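Local coordinates for major royal jelly protein 1 (Apis mellifera, PDB 5YYL) that is the most abundant protein of royal jelly, binds a sterol, and probably serves as a nutrient for developing honeybee larvae, at residues Trp37-Gly45 against Tyr59-Ser67; Ala257-Leu265 against Leu275-Phe283. All coordinates share one frame; numbering follows the deposited sequence.

Interaction 1. Residues Trp37-Gly45 against Tyr59-Ser67; sequences WKFFDYDFG and YDYKNNYPS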
loop_
_atom_site.group_PDB
_atom_site.type_symbol
_atom_site.label_atom_id
_atom_site.label_comp_id
_atom_site.label_asym_id
_atom_site.label_seq_id
_atom_site.Cartn_x
_atom_site.Cartn_y
_atom_site.Cartn_z
ATOM N N TRP A 37 -32.778 8.373 17.570
ATOM C CA TRP A 37 -32.969 9.250 18.699
ATOM C C TRP A 37 -34.204 8.854 19.472
ATOM O O TRP A 37 -35.218 8.451 18.893
ATOM C CB TRP A 37 -33.146 10.672 18.249
ATOM C CG TRP A 37 -31.945 11.351 17.749
ATOM C CD1 TRP A 37 -31.070 12.108 18.463
ATOM C CD2 TRP A 37 -31.521 11.424 16.389
ATOM N NE1 TRP A 37 -30.108 12.637 17.637
ATOM C CE2 TRP A 37 -30.362 12.234 16.355
ATOM C CE3 TRP A 37 -32.005 10.884 15.191
ATOM C CZ2 TRP A 37 -29.680 12.514 15.170
ATOM C CZ3 TRP A 37 -31.328 11.168 14.016
ATOM C CH2 TRP A 37 -30.178 11.975 14.014
ATOM N N LYS A 38 -34.087 8.958 20.793
ATOM C CA LYS A 38 -35.241 8.982 21.680
ATOM C C LYS A 38 -35.745 10.418 21.723
ATOM O O LYS A 38 -36.947 10.650 21.723
ATOM C CB LYS A 38 -34.865 8.486 23.072
ATOM C CG LYS A 38 -34.345 7.061 23.070
ATOM C CD LYS A 38 -34.175 6.500 24.476
ATOM C CE LYS A 38 -34.153 4.976 24.482
ATOM N NZ LYS A 38 -34.593 4.374 25.779
ATOM N N PHE A 39 -34.815 11.364 21.745
ATOM C CA PHE A 39 -35.137 12.774 21.664
ATOM C C PHE A 39 -33.884 13.541 21.289
ATOM O O PHE A 39 -32.768 13.074 21.512
ATOM C CB PHE A 39 -35.668 13.302 23.001
ATOM C CG PHE A 39 -34.755 13.025 24.167
ATOM C CD1 PHE A 39 -33.673 13.866 24.442
ATOM C CD2 PHE A 39 -34.967 11.911 24.980
ATOM C CE1 PHE A 39 -32.818 13.597 25.493
ATOM C CE2 PHE A 39 -34.119 11.644 26.040
ATOM C CZ PHE A 39 -33.044 12.491 26.301
ATOM N N PHE A 40 -34.074 14.732 20.749
ATOM C CA PHE A 40 -32.954 15.522 20.303
ATOM C C PHE A 40 -32.382 16.323 21.448
ATOM O O PHE A 40 -33.093 16.692 22.378
ATOM C CB PHE A 40 -33.345 16.421 19.130
ATOM C CG PHE A 40 -33.515 15.665 17.856
ATOM C CD1 PHE A 40 -32.430 15.474 17.005
ATOM C CD2 PHE A 40 -34.745 15.085 17.531
ATOM C CE1 PHE A 40 -32.576 14.759 15.836
ATOM C CE2 PHE A 40 -34.891 14.364 16.366
ATOM C CZ PHE A 40 -33.807 14.201 15.518
ATOM N N ASP A 41 -31.078 16.559 21.355
ATOM C CA ASP A 41 -30.312 17.324 22.314
ATOM C C ASP A 41 -29.174 17.950 21.524
ATOM O O ASP A 41 -28.880 17.500 20.418
ATOM C CB ASP A 41 -29.783 16.395 23.412
ATOM C CG ASP A 41 -29.236 17.149 24.619
ATOM O OD1 ASP A 41 -29.136 18.401 24.576
ATOM O OD2 ASP A 41 -28.903 16.475 25.622
ATOM N N TYR A 42 -28.547 18.985 22.077
ATOM C CA TYR A 42 -27.547 19.759 21.351
ATOM C C TYR A 42 -26.188 19.825 22.075
ATOM O O TYR A 42 -26.093 19.569 23.269
ATOM C CB TYR A 42 -28.088 21.167 21.084
ATOM C CG TYR A 42 -29.391 21.194 20.302
ATOM C CD1 TYR A 42 -29.432 21.656 18.985
ATOM C CD2 TYR A 42 -30.583 20.760 20.879
ATOM C CE1 TYR A 42 -30.626 21.676 18.277
ATOM C CE2 TYR A 42 -31.769 20.770 20.173
ATOM C CZ TYR A 42 -31.789 21.226 18.879
ATOM O OH TYR A 42 -32.981 21.233 18.207
ATOM N N ASP A 43 -25.147 20.167 21.320
ATOM C CA ASP A 43 -23.821 20.490 21.847
ATOM C C ASP A 43 -23.783 21.993 22.139
ATOM O O ASP A 43 -23.352 22.834 21.324
ATOM C CB ASP A 43 -22.720 20.073 20.847
ATOM C CG ASP A 43 -21.290 20.278 21.379
ATOM O OD1 ASP A 43 -20.867 21.438 21.554
ATOM O OD2 ASP A 43 -20.544 19.273 21.561
ATOM N N PHE A 44 -24.228 22.317 23.348
ATOM C CA PHE A 44 -24.147 23.675 23.875
ATOM C C PHE A 44 -22.708 24.074 24.252
ATOM O O PHE A 44 -22.377 25.261 24.248
ATOM C CB PHE A 44 -25.053 23.816 25.079
ATOM C CG PHE A 44 -26.522 23.693 24.770
ATOM C CD1 PHE A 44 -27.225 22.525 25.078
ATOM C CD2 PHE A 44 -27.220 24.761 24.220
ATOM C CE1 PHE A 44 -28.592 22.424 24.812
ATOM C CE2 PHE A 44 -28.578 24.658 23.935
ATOM C CZ PHE A 44 -29.266 23.499 24.242
ATOM N N GLY A 45 -21.860 23.084 24.545
ATOM C CA GLY A 45 -20.480 23.294 25.022
ATOM C C GLY A 45 -20.159 22.295 26.127
ATOM O O GLY A 45 -19.507 21.264 25.908
ATOM N N TYR A 59 -34.389 25.586 25.364
ATOM C CA TYR A 59 -34.309 24.168 24.983
ATOM C C TYR A 59 -35.159 23.232 25.870
ATOM O O TYR A 59 -34.726 22.816 26.934
ATOM C CB TYR A 59 -32.835 23.702 24.963
ATOM C CG TYR A 59 -32.682 22.191 24.970
ATOM C CD1 TYR A 59 -33.206 21.406 23.939
ATOM C CD2 TYR A 59 -32.067 21.536 26.035
ATOM C CE1 TYR A 59 -33.097 20.022 23.963
ATOM C CE2 TYR A 59 -31.954 20.154 26.061
ATOM C CZ TYR A 59 -32.469 19.400 25.022
ATOM O OH TYR A 59 -32.359 18.032 25.047
ATOM N N ASP A 60 -36.356 22.901 25.395
ATOM C CA ASP A 60 -37.185 21.825 25.943
ATOM C C ASP A 60 -37.081 20.664 24.958
ATOM O O ASP A 60 -37.396 20.809 23.770
ATOM C CB ASP A 60 -38.654 22.261 26.086
ATOM C CG ASP A 60 -39.527 21.224 26.830
ATOM O OD1 ASP A 60 -39.216 20.011 26.845
ATOM O OD2 ASP A 60 -40.557 21.633 27.405
ATOM N N TYR A 61 -36.640 19.520 25.465
ATOM C CA TYR A 61 -36.464 18.316 24.653
ATOM C C TYR A 61 -37.784 17.768 24.083
ATOM O O TYR A 61 -37.785 17.133 23.028
ATOM C CB TYR A 61 -35.724 17.229 25.453
ATOM C CG TYR A 61 -36.558 16.454 26.463
ATOM C CD1 TYR A 61 -37.129 15.224 26.119
ATOM C CD2 TYR A 61 -36.744 16.921 27.769
ATOM C CE1 TYR A 61 -37.876 14.489 27.032
ATOM C CE2 TYR A 61 -37.491 16.191 28.694
ATOM C CZ TYR A 61 -38.057 14.968 28.327
ATOM O OH TYR A 61 -38.810 14.226 29.232
ATOM N N LYS A 62 -38.892 18.018 24.776
ATOM C CA LYS A 62 -40.209 17.531 24.340
ATOM C C LYS A 62 -40.771 18.248 23.103
ATOM O O LYS A 62 -41.746 17.777 22.524
ATOM C CB LYS A 62 -41.229 17.613 25.493
ATOM C CG LYS A 62 -40.997 16.607 26.618
ATOM C CD LYS A 62 -42.112 16.620 27.669
ATOM C CE LYS A 62 -41.743 17.414 28.918
ATOM N NZ LYS A 62 -41.347 18.827 28.634
ATOM N N ASN A 63 -40.175 19.372 22.702
ATOM C CA ASN A 63 -40.668 20.160 21.566
ATOM C C ASN A 63 -39.736 20.166 20.352
ATOM O O ASN A 63 -39.831 21.062 19.511
ATOM C CB ASN A 63 -40.916 21.615 22.004
ATOM C CG ASN A 63 -41.803 21.731 23.231
ATOM O OD1 ASN A 63 -42.571 20.820 23.574
ATOM N ND2 ASN A 63 -41.703 22.868 23.900
ATOM N N ASN A 64 -38.844 19.181 20.244
ATOM C CA ASN A 64 -37.900 19.136 19.127
ATOM C C ASN A 64 -38.320 18.062 18.142
ATOM O O ASN A 64 -38.314 16.874 18.465
ATOM C CB ASN A 64 -36.476 18.933 19.622
ATOM C CG ASN A 64 -35.891 20.206 20.203
ATOM O OD1 ASN A 64 -35.042 20.857 19.595
ATOM N ND2 ASN A 64 -36.380 20.589 21.375
ATOM N N TYR A 65 -38.726 18.507 16.957
ATOM C CA TYR A 65 -39.277 17.642 15.922
ATOM C C TYR A 65 -38.519 17.907 14.626
ATOM O O TYR A 65 -38.374 19.075 14.209
ATOM C CB TYR A 65 -40.764 17.912 15.703
ATOM C CG TYR A 65 -41.586 17.968 16.974
ATOM C CD1 TYR A 65 -41.829 16.814 17.728
ATOM C CD2 TYR A 65 -42.125 19.185 17.431
ATOM C CE1 TYR A 65 -42.582 16.865 18.893
ATOM C CE2 TYR A 65 -42.881 19.244 18.594
ATOM C CZ TYR A 65 -43.102 18.087 19.323
ATOM O OH TYR A 65 -43.849 18.151 20.483
ATOM N N PRO A 66 -38.018 16.836 13.989
ATOM C CA PRO A 66 -37.198 17.045 12.801
ATOM C C PRO A 66 -38.049 17.216 11.552
ATOM O O PRO A 66 -39.040 16.528 11.380
ATOM C CB PRO A 66 -36.354 15.770 12.738
ATOM C CG PRO A 66 -37.216 14.721 13.368
ATOM C CD PRO A 66 -38.166 15.405 14.320
ATOM N N SER A 67 -37.653 18.142 10.703
ATOM C CA SER A 67 -38.360 18.446 9.474
ATOM C C SER A 67 -37.671 17.804 8.263
ATOM O O SER A 67 -38.329 17.164 7.452
ATOM C CB SER A 67 -38.447 19.962 9.299
ATOM O OG SER A 67 -39.134 20.294 8.111
#
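F40 and N64 mark the closest approach of the two backbones, CA to CA 6.2 Å. Residues 37-45 leave strand 33-37 as loop; 59-67 is loop with a short 3-10 segment at 61-62, and P66 and S67 lie in strand 65-72. No backbone-to-backbone hydrogen bond joins them, so side chains do the work. With chi1 at 164°, Y59 swings its ring away from its own backbone N and across to F40, where its OH donates to F40 O at 3.1 Å, in the carbonyl plane and on a lone pair. The carboxylate of D41 lies almost parallel to that ring, the planes 11° apart. Y42 turns its edge toward the face of Y59, offset, with centroids 5.8 Å apart, and its OH donates a hydrogen bond to N64 OD1 (2.5 Å), which lies at the Y42 ring edge, near its plane; N64 ND2 bonds to G85 O. F44 meets Y59 obliquely, F44 CZ lying 3.6 Å from Y59 CB. Y61 brings CD1 over one face of F39, 3.8 Å from F39 CG, in an edge-to-face pair, and F40 CE2 rests on P66 CG. D60 OD1 accepts from K62 N, an Asx turn, and salt-bridges K62 NZ. Y42, F44 and Y59 form an aromatic cluster beside helix 47-56, where the ends of the excursion carrying it meet at the start of strand 65-72, an outer strand of a four-stranded beta-propeller sheet.

Interaction 2. Residues Ala257-Leu265 against Leu275-Phe283; sequences ALSPMTNNL and LYYVNTEQF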
loop_
_atom_site.group_PDB
_atom_site.type_symbol
_atom_site.label_atom_id
_atom_site.label_comp_id
_atom_site.label_asym_id
_atom_site.label_seq_id
_atom_site.Cartn_x
_atom_site.Cartn_y
_atom_site.Cartn_z
ATOM N N ALA A 257 -40.520 16.381 -5.553
ATOM C CA ALA A 257 -39.323 15.661 -5.975
ATOM C C ALA A 257 -39.069 15.835 -7.461
ATOM O O ALA A 257 -39.871 15.403 -8.282
ATOM C CB ALA A 257 -39.454 14.187 -5.671
ATOM N N LEU A 258 -37.934 16.439 -7.789
ATOM C CA LEU A 258 -37.523 16.678 -9.161
ATOM C C LEU A 258 -36.779 15.474 -9.708
ATOM O O LEU A 258 -35.829 15.009 -9.093
ATOM C CB LEU A 258 -36.608 17.901 -9.192
ATOM C CG LEU A 258 -36.196 18.463 -10.542
ATOM C CD1 LEU A 258 -37.420 18.923 -11.317
ATOM C CD2 LEU A 258 -35.259 19.627 -10.283
ATOM N N SER A 259 -37.211 14.963 -10.860
ATOM C CA SER A 259 -36.479 13.897 -11.562
ATOM C C SER A 259 -35.271 14.489 -12.268
ATOM O O SER A 259 -35.442 15.344 -13.134
ATOM C CB SER A 259 -37.360 13.198 -12.588
ATOM O OG SER A 259 -36.590 12.363 -13.434
ATOM N N PRO A 260 -34.047 14.035 -11.923
ATOM C CA PRO A 260 -32.882 14.479 -12.689
ATOM C C PRO A 260 -32.844 14.020 -14.144
ATOM O O PRO A 260 -32.098 14.591 -14.916
ATOM C CB PRO A 260 -31.697 13.853 -11.934
ATOM C CG PRO A 260 -32.208 13.526 -10.583
ATOM C CD PRO A 260 -33.646 13.155 -10.806
ATOM N N MET A 261 -33.606 12.986 -14.507
ATOM C CA MET A 261 -33.615 12.439 -15.873
ATOM C C MET A 261 -34.727 13.022 -16.755
ATOM O O MET A 261 -34.488 13.268 -17.925
ATOM C CB MET A 261 -33.642 10.886 -15.832
ATOM C CG MET A 261 -34.395 10.191 -16.971
ATOM S SD MET A 261 -34.552 8.395 -16.736
ATOM C CE MET A 261 -32.883 7.919 -16.329
ATOM N N THR A 262 -35.930 13.220 -16.211
ATOM C CA THR A 262 -37.080 13.717 -16.990
ATOM C C THR A 262 -37.439 15.189 -16.772
ATOM O O THR A 262 -38.238 15.737 -17.539
ATOM C CB THR A 262 -38.355 12.890 -16.717
ATOM O OG1 THR A 262 -38.859 13.193 -15.420
ATOM C CG2 THR A 262 -38.068 11.408 -16.817
ATOM N N ASN A 263 -36.896 15.815 -15.728
ATOM C CA ASN A 263 -37.263 17.186 -15.330
ATOM C C ASN A 263 -38.725 17.358 -14.869
ATOM O O ASN A 263 -39.219 18.484 -14.767
ATOM C CB ASN A 263 -36.923 18.202 -16.440
ATOM C CG ASN A 263 -35.464 18.160 -16.835
ATOM O OD1 ASN A 263 -34.675 18.946 -16.334
ATOM N ND2 ASN A 263 -35.090 17.224 -17.711
ATOM N N ASN A 264 -39.413 16.259 -14.570
ATOM C CA ASN A 264 -40.742 16.334 -13.954
ATOM C C ASN A 264 -40.596 16.612 -12.472
ATOM O O ASN A 264 -39.856 15.919 -11.792
ATOM C CB ASN A 264 -41.495 15.038 -14.138
ATOM C CG ASN A 264 -41.758 14.728 -15.580
ATOM O OD1 ASN A 264 -42.042 15.623 -16.395
ATOM N ND2 ASN A 264 -41.688 13.451 -15.911
ATOM N N LEU A 265 -41.274 17.647 -11.990
ATOM C CA LEU A 265 -41.403 17.908 -10.560
ATOM C C LEU A 265 -42.657 17.183 -10.071
ATOM O O LEU A 265 -43.781 17.670 -10.243
ATOM C CB LEU A 265 -41.512 19.412 -10.305
ATOM C CG LEU A 265 -41.780 19.860 -8.877
ATOM C CD1 LEU A 265 -40.606 19.468 -7.995
ATOM C CD2 LEU A 265 -42.019 21.356 -8.867
ATOM N N LEU A 275 -50.827 11.010 -7.510
ATOM C CA LEU A 275 -49.470 11.396 -7.828
ATOM C C LEU A 275 -49.495 12.253 -9.109
ATOM O O LEU A 275 -49.644 11.729 -10.216
ATOM C CB LEU A 275 -48.583 10.152 -7.984
ATOM N N TYR A 276 -49.376 13.568 -8.940
ATOM C CA TYR A 276 -49.313 14.527 -10.042
ATOM C C TYR A 276 -47.871 14.854 -10.388
ATOM O O TYR A 276 -46.961 14.488 -9.657
ATOM C CB TYR A 276 -50.000 15.839 -9.657
ATOM C CG TYR A 276 -51.425 15.683 -9.210
ATOM C CD1 TYR A 276 -52.353 15.030 -10.013
ATOM C CD2 TYR A 276 -51.864 16.202 -7.994
ATOM C CE1 TYR A 276 -53.682 14.898 -9.628
ATOM C CE2 TYR A 276 -53.185 16.043 -7.589
ATOM C CZ TYR A 276 -54.090 15.417 -8.421
ATOM O OH TYR A 276 -55.387 15.280 -8.004
ATOM N N TYR A 277 -47.680 15.574 -11.492
ATOM C CA TYR A 277 -46.407 16.213 -11.802
ATOM C C TYR A 277 -46.537 17.323 -12.833
ATOM O O TYR A 277 -47.496 17.377 -13.586
ATOM C CB TYR A 277 -45.365 15.191 -12.263
ATOM C CG TYR A 277 -45.604 14.498 -13.594
ATOM C CD1 TYR A 277 -44.967 14.933 -14.750
ATOM C CD2 TYR A 277 -46.416 13.367 -13.684
ATOM C CE1 TYR A 277 -45.154 14.291 -15.961
ATOM C CE2 TYR A 277 -46.616 12.720 -14.898
ATOM C CZ TYR A 277 -45.975 13.189 -16.031
ATOM O OH TYR A 277 -46.138 12.567 -17.248
ATOM N N VAL A 278 -45.538 18.206 -12.847
ATOM C CA VAL A 278 -45.414 19.272 -13.838
ATOM C C VAL A 278 -44.026 19.185 -14.454
ATOM O O VAL A 278 -43.048 19.093 -13.726
ATOM C CB VAL A 278 -45.651 20.656 -13.204
ATOM C CG1 VAL A 278 -44.606 21.036 -12.164
ATOM C CG2 VAL A 278 -45.703 21.743 -14.258
ATOM N N ASN A 279 -43.936 19.193 -15.784
ATOM C CA ASN A 279 -42.621 19.306 -16.416
ATOM C C ASN A 279 -42.120 20.739 -16.244
ATOM O O ASN A 279 -42.885 21.700 -16.373
ATOM C CB ASN A 279 -42.631 18.919 -17.892
ATOM C CG ASN A 279 -41.222 18.797 -18.467
ATOM O OD1 ASN A 279 -40.496 19.791 -18.615
ATOM N ND2 ASN A 279 -40.821 17.572 -18.778
ATOM N N THR A 280 -40.826 20.864 -15.954
ATOM C CA THR A 280 -40.209 22.147 -15.647
ATOM C C THR A 280 -39.568 22.847 -16.855
ATOM O O THR A 280 -39.200 24.018 -16.738
ATOM C CB THR A 280 -39.151 22.002 -14.534
ATOM O OG1 THR A 280 -38.179 21.031 -14.926
ATOM C CG2 THR A 280 -39.796 21.563 -13.244
ATOM N N GLU A 281 -39.438 22.176 -18.001
ATOM C CA GLU A 281 -39.052 22.874 -19.248
ATOM C C GLU A 281 -40.023 24.033 -19.582
ATOM O O GLU A 281 -39.616 25.051 -20.136
ATOM C CB GLU A 281 -38.941 21.899 -20.432
ATOM C CG GLU A 281 -37.850 20.844 -20.272
ATOM N N GLN A 282 -41.290 23.860 -19.209
ATOM C CA GLN A 282 -42.304 24.928 -19.225
ATOM C C GLN A 282 -41.866 26.240 -18.549
ATOM O O GLN A 282 -42.168 27.340 -19.028
ATOM C CB GLN A 282 -43.581 24.455 -18.515
ATOM C CG GLN A 282 -44.316 23.290 -19.165
ATOM C CD GLN A 282 -45.637 23.010 -18.481
ATOM O OE1 GLN A 282 -46.523 23.867 -18.472
ATOM N NE2 GLN A 282 -45.787 21.813 -17.910
ATOM N N PHE A 283 -41.182 26.115 -17.417
ATOM C CA PHE A 283 -40.718 27.266 -16.631
ATOM C C PHE A 283 -39.435 27.891 -17.210
ATOM O O PHE A 283 -39.189 29.063 -16.971
ATOM C CB PHE A 283 -40.522 26.868 -15.152
ATOM C CG PHE A 283 -41.709 26.166 -14.542
ATOM C CD1 PHE A 283 -41.565 24.924 -13.944
ATOM C CD2 PHE A 283 -42.969 26.737 -14.580
ATOM C CE1 PHE A 283 -42.651 24.268 -13.386
ATOM C CE2 PHE A 283 -44.058 26.088 -14.026
ATOM C CZ PHE A 283 -43.902 24.850 -13.427
#
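N264 lays its amide obliquely against the ring of Y277, the two planes 49° apart, with N264 CG 3.3 Å from Y277 CD1. Y277 has CG wedged between its backbone N and carbonyl carbon (chi1 67°), which stands the ring up beside the amide. On the same face N279 ND2 reaches N264 OD1 in a weak bond of 3.3 Å, the amides nearly perpendicular. N279 OD1 makes a capping bond in the turn that leads into helix 281-284, accepting from E281 N at 2.7 Å. The opposite face carries L265 and V278, with L265 CB 4.0 Å from V278 CG1. Two backbone bonds make the antiparallel hydrogen-bonded pair: L265 N to V278 O at 2.9 Å, and V278 N back to L265 O. Beyond the strand end, T280 grips N263 O twice: OG1 meets a lone pair in the carbonyl plane at 2.8 Å, while the backbone N comes in tilted at 3.1 Å. Strands 264-269 and 275-279 are the middle pair of a four-stranded antiparallel sheet, flanked by 253-258 and 295-298. From strand 185-192, A189 is touched by L265, and Q191 NE2 hydrogen-bonds T280 OG1; Y204 of strand 201-207 touches L265 and T280, and the helix follows directly.

In the fold
Interaction 1 closes before interaction 2 opens along the chain, and the two sit on opposite sides of its centre, 35 Å apart between centres and about 13 Å at their nearest atoms, without touching. They share no sheet. Residues 37-45 and 59-67 run from strand 33-37 of the mixed sheet, past helix 47-56, into strand 65-72 of the first four-stranded sheet; residues 257-265 and 275-283 include strands of a later one, 253-258 to 295-298, plus the loop at 259-263 and the start of helix 281-284. One contact thus links separate sheets of the beta-propeller through a loop, and the other joins strands within a single sheet. Both are structural packing away from the sterol pocket.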